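PilM (Escherichia coli, PDB 3EOI) is of unknown function but, as a plasmid-encoded protein, probably takes part in pilus biogenesis. Local coordinates at residues 20-23 with 24-28. Residues are numbered along the deposited sequence; the frame is centred on the assembly and turned at random.
Sequences DFIR and YMNAI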
loop_
_atom_site.group_PDB
_atom_site.type_symbol
_atom_site.label_atom_id
_atom_site.label_comp_id
_atom_site.label_asym_id
_atom_site.label_seq_id
_atom_site.Cartn_x
_atom_site.Cartn_y
_atom_site.Cartn_z
ATOM N N ASP A 20 4.465 8.086 -2.849
ATOM C CA ASP A 20 5.169 6.812 -3.109
ATOM C C ASP A 20 4.221 5.603 -3.222
ATOM O O ASP A 20 4.360 4.736 -4.118
ATOM C CB ASP A 20 6.208 6.492 -2.030
ATOM C CG ASP A 20 7.330 7.529 -1.954
ATOM O OD1 ASP A 20 7.445 8.342 -2.881
ATOM O OD2 ASP A 20 8.142 7.461 -0.980
ATOM N N PHE A 21 3.298 5.510 -2.262
ATOM C CA PHE A 21 2.287 4.446 -2.270
ATOM C C PHE A 21 1.556 4.455 -3.642
ATOM O O PHE A 21 1.345 3.405 -4.313
ATOM C CB PHE A 21 1.307 4.718 -1.122
ATOM C CG PHE A 21 0.309 3.618 -0.855
ATOM C CD1 PHE A 21 -0.728 3.346 -1.772
ATOM C CD2 PHE A 21 0.404 2.835 0.314
ATOM C CE1 PHE A 21 -1.629 2.344 -1.531
ATOM C CE2 PHE A 21 -0.581 1.816 0.592
ATOM C CZ PHE A 21 -1.598 1.571 -0.370
ATOM N N ILE A 22 1.088 5.630 -4.059
ATOM C CA ILE A 22 0.251 5.660 -5.265
ATOM C C ILE A 22 1.092 5.273 -6.475
ATOM O O ILE A 22 0.617 4.554 -7.380
ATOM C CB ILE A 22 -0.406 7.034 -5.449
ATOM C CG1 ILE A 22 -1.484 7.208 -4.369
ATOM C CG2 ILE A 22 -1.047 7.139 -6.827
ATOM C CD1 ILE A 22 -1.895 8.604 -4.149
ATOM N N ARG A 23 2.343 5.719 -6.489
ATOM C CA ARG A 23 3.247 5.412 -7.611
ATOM C C ARG A 23 3.473 3.930 -7.757
ATOM O O ARG A 23 3.419 3.371 -8.903
ATOM C CB ARG A 23 4.582 6.108 -7.381
ATOM C CG ARG A 23 5.434 6.188 -8.584
ATOM C CD ARG A 23 6.488 7.240 -8.347
ATOM N NE ARG A 23 7.390 6.874 -7.242
ATOM C CZ ARG A 23 7.535 7.571 -6.101
ATOM N NH1 ARG A 23 6.856 8.707 -5.878
ATOM N NH2 ARG A 23 8.403 7.125 -5.194
ATOM N N TYR A 24 3.765 3.271 -6.632
ATOM C CA TYR A 24 3.990 1.821 -6.641
ATOM C C TYR A 24 2.706 1.044 -6.919
ATOM O O TYR A 24 2.706 0.084 -7.724
ATOM C CB TYR A 24 4.660 1.341 -5.330
ATOM C CG TYR A 24 6.175 1.613 -5.376
ATOM C CD1 TYR A 24 6.657 2.853 -4.993
ATOM C CD2 TYR A 24 7.106 0.661 -5.852
ATOM C CE1 TYR A 24 7.997 3.175 -5.012
ATOM C CE2 TYR A 24 8.510 0.983 -5.872
ATOM C CZ TYR A 24 8.920 2.260 -5.443
ATOM O OH TYR A 24 10.240 2.724 -5.475
ATOM N N MET A 25 1.620 1.378 -6.213
ATOM C CA MET A 25 0.298 0.830 -6.523
ATOM C C MET A 25 0.011 0.856 -8.048
ATOM O O MET A 25 -0.319 -0.173 -8.655
ATOM C CB MET A 25 -0.800 1.612 -5.763
ATOM C CG MET A 25 -2.173 1.139 -6.145
ATOM S SD MET A 25 -3.545 1.996 -5.204
ATOM C CE MET A 25 -3.373 3.578 -5.787
ATOM N N ASN A 26 0.099 2.046 -8.660
ATOM C CA ASN A 26 -0.191 2.179 -10.121
ATOM C C ASN A 26 0.740 1.304 -10.946
ATOM O O ASN A 26 0.311 0.620 -11.899
ATOM C CB ASN A 26 -0.084 3.632 -10.570
ATOM C CG ASN A 26 -1.339 4.402 -10.298
ATOM O OD1 ASN A 26 -2.429 3.846 -10.364
ATOM N ND2 ASN A 26 -1.195 5.667 -9.960
ATOM N N ALA A 27 2.015 1.270 -10.586
ATOM C CA ALA A 27 2.957 0.442 -11.378
ATOM C C ALA A 27 2.662 -1.059 -11.273
ATOM O O ALA A 27 2.724 -1.814 -12.287
ATOM C CB ALA A 27 4.376 0.729 -10.971
ATOM N N ILE A 28 2.318 -1.486 -10.065
ATOM C CA ILE A 28 1.944 -2.870 -9.839
ATOM C C ILE A 28 0.650 -3.249 -10.525
ATOM O O ILE A 28 0.569 -4.288 -11.223
ATOM C CB ILE A 28 1.782 -3.061 -8.308
ATOM C CG1 ILE A 28 3.175 -3.041 -7.707
ATOM C CG2 ILE A 28 1.140 -4.394 -8.014
ATOM C CD1 ILE A 28 3.211 -2.967 -6.173
#
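Tyr24 N donates to Asp20 O at 3.0 Å with an N-H...O angle of 168°, and Met25 N to Phe21 O; Asn26 to Ile22 and Ala27 to Arg23 repeat the i to i+4 pattern of an alpha-helix. One turn is also bridged by charge: Arg23 NH2 reaches Asp20 OD1 at 2.8 Å from above the carboxylate plane, while NH1 adds a weak bond. Gln16 and Asn57 also hold this carboxylate. The bent arginine brings NH2 within 4.0 Å of Tyr24 CE1, with guanidinium and ring planes 59° apart. These turns belong to helix 10-34, which packs on the antiparallel sheet through Phe21 and Ile28, both touching strand 66-72. On another side, Tyr24 CG lies beside its own backbone N (chi1 -80°), bringing ring edge atom CD1 to 3.1 Å from Asp20 O; the Tyr24 OH is hydrogen-bonded to Pro53 O. With an alanine in place of Tyr24, Pro53 O would probably lose its phenolic partner and a gap open against Leu52 and Val58. On the side that faces the sheet, Met25 SD sits at the Phe21 ring edge, 4.2 Å from CE1, a Met-aromatic contact beside Trp122. Farther round, Ile22 CG2 lies 3.5 Å from Asn26 ND2, the two side chains running alongside each other.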